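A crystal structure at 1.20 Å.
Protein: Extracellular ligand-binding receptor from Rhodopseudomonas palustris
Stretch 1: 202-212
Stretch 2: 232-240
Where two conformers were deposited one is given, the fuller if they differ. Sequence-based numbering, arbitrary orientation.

Stretch 1 (202-212) SVTGQVLKIIA
Stretch 2 232-240: KALRERGFK

Packing of two helical segments, 202-212 and 232-240, within one chain of an extracellular ligand-binding receptor. Backbone: Ser202 is extended (phi/psi -144/146) and Val203 (-129/32) is the N-cap of a helix that starts at Thr204 and keeps phi near -60° and psi near -45° through Ile210. Its i to i+4 ladder opens with Val207 N to Val203 O (3.0 Å) and runs on to Ala212 N to Leu208 O (3.0 Å). In the second stretch a helix entering from earlier in the chain continues through Glu236; Arg237 (-95/13) is the first residue to leave helical angles. Gly238 follows at 101/1, where a CB would be jammed against the preceding carbonyl O, so the turn itself calls for glycine. Phe239 N to Leu234 O (3.0 Å) and Gly238 N to Arg235 O (3.1 Å) close this turn, before Phe239 extends (-72/124).

Direction and register: the helix axes approach to 9.7 Å, with 53° between their N-to-C directions (signed crossing angle -53°). Nearest CA atoms pair Val207 with Leu234 (6.2 Å), Leu208 with Arg237 (7.9 Å) and Ile211 with Phe239 (6.9 Å), so both chains advance together. The contact buries 423 Å², summed over both sides.

Apolar packing: no direct hydrogen bond crosses between the stretches, and aliphatic contacts dominate. Val207 (chi1 t) points toward the second stretch and straddles two neighbours, CG2 lying 4.0 Å from Ala233 CB and CG1 3.8 Å from Leu234 CD2. The short Ala233 side chain also meets Val203 (m), with CG2 to CB at 4.2 Å. Leu234 (m, t) leaves its backbone sideways but brings CD2 among three side chains: besides Val207, it lies 4.3 Å from Ile210 CG2 and 4.1 Å from Ile211 CG1. Ile210 and Ile211 are both m, t. Ile211 CG1 also reaches Phe239 CB at 4.4 Å; Phe239 has chi1 t and chi2 69°.

Arginine contacts: Arg237 gives up the largest area to the other stretch, 92 Å², and its long aliphatic portion extends the apolar surface. Its chi angles are -59°, -145°, 165° and -109°. Ile211 CD1 packs 3.6 Å from Arg237 CB, while Leu208 (m, t) places CD2 3.7 Å from Arg237 CD. The charged end lies beside Thr204 (m), whose CG2 covers one guanidinium face, 3.6 Å from Arg237 NH1.

Polar links: one water joins the stretches, accepting from Arg237 NE at 2.7 Å and hydrogen-bonding Thr204 OG1 at 3.0 Å. Thr204 thus meets the arginine twice, by its methyl group directly and by its hydroxyl through solvent. Within the first stretch, Ser202 (t) reaches OG forward to accept from Thr204 N at 3.1 Å, tying the lead-in residue to the first helical turn. Within the second, Arg235 (m, m, t, -139°) points CA-to-CB away from the contact and donates from NH1 to Phe239 O (2.9 Å), bracing the segment beyond the helix.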

# COMPACT_ATOMS: atom_id res chain seq x y z
N SER A 202 19.99 -4.14 -13.14
CA SER A 202 20.03 -3.25 -14.29
C SER A 202 18.69 -3.27 -15.01
O SER A 202 18.04 -4.32 -15.07
CB SER A 202 21.13 -3.69 -15.27
OG SER A 202 21.05 -2.94 -16.48
N VAL A 203 18.31 -2.13 -15.57
CA VAL A 203 17.17 -2.06 -16.49
C VAL A 203 17.60 -1.33 -17.76
O VAL A 203 16.80 -0.65 -18.41
CB VAL A 203 15.96 -1.34 -15.86
CG1 VAL A 203 15.40 -2.16 -14.71
CG2 VAL A 203 16.35 0.06 -15.39
N THR A 204 18.86 -1.48 -18.13
CA THR A 204 19.41 -0.71 -19.24
C THR A 204 18.75 -1.00 -20.59
O THR A 204 18.42 -0.08 -21.33
CB THR A 204 20.93 -0.86 -19.31
OG1 THR A 204 21.49 -0.31 -18.12
CG2 THR A 204 21.50 -0.14 -20.53
N GLY A 205 18.53 -2.28 -20.89
CA GLY A 205 17.87 -2.64 -22.13
C GLY A 205 16.49 -2.03 -22.24
O GLY A 205 16.11 -1.48 -23.28
N GLN A 206 15.73 -2.12 -21.15
CA GLN A 206 14.37 -1.57 -21.13
C GLN A 206 14.38 -0.07 -21.33
O GLN A 206 13.57 0.47 -22.08
CB GLN A 206 13.71 -1.89 -19.79
CG GLN A 206 13.51 -3.37 -19.51
CD GLN A 206 14.62 -4.00 -18.67
OE1 GLN A 206 15.81 -3.73 -18.88
NE2 GLN A 206 14.23 -4.83 -17.72
N VAL A 207 15.29 0.61 -20.64
CA VAL A 207 15.36 2.05 -20.72
C VAL A 207 15.82 2.52 -22.10
O VAL A 207 15.30 3.50 -22.63
CB VAL A 207 16.26 2.60 -19.58
CG1 VAL A 207 16.72 4.02 -19.89
CG2 VAL A 207 15.51 2.53 -18.26
N LEU A 208 16.78 1.82 -22.69
CA LEU A 208 17.17 2.16 -24.06
C LEU A 208 15.99 2.04 -25.02
O LEU A 208 15.80 2.89 -25.89
CB LEU A 208 18.35 1.31 -24.52
CG LEU A 208 19.69 1.65 -23.86
CD1 LEU A 208 20.76 0.63 -24.23
CD2 LEU A 208 20.13 3.06 -24.23
N LYS A 209 15.19 0.98 -24.87
CA LYS A 209 14.02 0.80 -25.72
C LYS A 209 13.02 1.94 -25.54
O LYS A 209 12.47 2.47 -26.51
CB LYS A 209 13.34 -0.54 -25.45
CG LYS A 209 14.11 -1.73 -26.00
CD LYS A 209 13.41 -3.04 -25.72
CE LYS A 209 14.20 -4.21 -26.27
NZ LYS A 209 13.53 -5.52 -26.03
N ILE A 210 12.78 2.33 -24.29
CA ILE A 210 11.88 3.44 -24.01
C ILE A 210 12.39 4.72 -24.66
O ILE A 210 11.65 5.42 -25.34
CB ILE A 210 11.70 3.63 -22.50
CG1 ILE A 210 10.91 2.45 -21.93
CG2 ILE A 210 10.99 4.94 -22.21
CD1 ILE A 210 10.92 2.35 -20.42
N ILE A 211 13.66 5.03 -24.44
CA ILE A 211 14.24 6.24 -24.99
C ILE A 211 14.15 6.27 -26.52
O ILE A 211 13.88 7.32 -27.11
CB ILE A 211 15.68 6.44 -24.49
CG1 ILE A 211 15.64 6.89 -23.03
CG2 ILE A 211 16.42 7.46 -25.35
CD1 ILE A 211 16.99 6.90 -22.33
N ALA A 212 14.33 5.12 -27.16
CA ALA A 212 14.27 5.04 -28.62
C ALA A 212 12.88 5.38 -29.18
O ALA A 212 12.77 5.76 -30.35
CB ALA A 212 14.73 3.67 -29.10
N LYS A 232 16.68 6.88 -12.30
CA LYS A 232 18.08 7.27 -12.47
C LYS A 232 18.62 6.85 -13.83
O LYS A 232 19.35 7.59 -14.47
CB LYS A 232 18.96 6.69 -11.36
CG LYS A 232 18.80 7.38 -10.02
CD LYS A 232 19.84 6.89 -9.01
CE LYS A 232 21.10 7.72 -9.05
NZ LYS A 232 20.87 9.09 -8.49
N ALA A 233 18.26 5.65 -14.28
CA ALA A 233 18.76 5.17 -15.57
C ALA A 233 18.24 6.03 -16.71
O ALA A 233 19.00 6.37 -17.63
CB ALA A 233 18.38 3.71 -15.77
N LEU A 234 16.97 6.41 -16.66
CA LEU A 234 16.42 7.31 -17.67
C LEU A 234 17.17 8.64 -17.68
O LEU A 234 17.55 9.13 -18.74
CB LEU A 234 14.93 7.53 -17.42
CG LEU A 234 14.02 6.39 -17.86
CD1 LEU A 234 12.70 6.43 -17.13
CD2 LEU A 234 13.81 6.43 -19.37
N ARG A 235 17.38 9.22 -16.50
CA ARG A 235 18.04 10.52 -16.43
C ARG A 235 19.49 10.42 -16.90
O ARG A 235 19.97 11.30 -17.63
CB ARG A 235 17.97 11.11 -15.02
CG ARG A 235 16.56 11.48 -14.56
CD ARG A 235 15.96 12.58 -15.43
NE ARG A 235 14.68 13.06 -14.88
CZ ARG A 235 13.62 13.35 -15.62
NH1 ARG A 235 13.66 13.22 -16.94
NH2 ARG A 235 12.50 13.77 -15.03
N GLU A 236 20.18 9.37 -16.49
CA GLU A 236 21.58 9.20 -16.86
C GLU A 236 21.75 9.01 -18.36
O GLU A 236 22.78 9.38 -18.93
CB GLU A 236 22.20 8.04 -16.07
CG GLU A 236 22.38 8.35 -14.59
CD GLU A 236 22.68 7.13 -13.75
OE1 GLU A 236 22.80 6.02 -14.32
OE2 GLU A 236 22.79 7.28 -12.52
N ARG A 237 20.73 8.45 -19.01
CA ARG A 237 20.78 8.21 -20.45
C ARG A 237 20.14 9.32 -21.28
O ARG A 237 19.91 9.16 -22.48
CB ARG A 237 20.20 6.84 -20.79
CG ARG A 237 20.94 5.71 -20.09
CD ARG A 237 21.04 4.44 -20.93
NE ARG A 237 22.03 3.53 -20.37
CZ ARG A 237 23.21 3.28 -20.92
NH1 ARG A 237 24.05 2.43 -20.33
NH2 ARG A 237 23.56 3.85 -22.06
N GLY A 238 19.87 10.45 -20.63
CA GLY A 238 19.54 11.67 -21.34
C GLY A 238 18.07 12.03 -21.43
O GLY A 238 17.73 13.05 -22.03
N PHE A 239 17.20 11.23 -20.83
CA PHE A 239 15.79 11.57 -20.89
C PHE A 239 15.49 12.77 -20.00
O PHE A 239 15.79 12.76 -18.81
CB PHE A 239 14.91 10.39 -20.49
CG PHE A 239 13.45 10.67 -20.68
CD1 PHE A 239 12.93 10.78 -21.96
CD2 PHE A 239 12.61 10.84 -19.60
CE1 PHE A 239 11.60 11.06 -22.16
CE2 PHE A 239 11.27 11.12 -19.79
CZ PHE A 239 10.77 11.23 -21.07
N LYS A 240 14.91 13.81 -20.59
CA LYS A 240 14.67 15.06 -19.88
C LYS A 240 13.19 15.32 -19.60
O LYS A 240 12.85 16.27 -18.90
CB LYS A 240 15.29 16.23 -20.65
CG LYS A 240 16.79 16.10 -20.86
CD LYS A 240 17.54 17.25 -20.21
CE LYS A 240 19.04 17.16 -20.46
NZ LYS A 240 19.64 15.94 -19.86
O HOH W 1 21.08 2.69 -17.96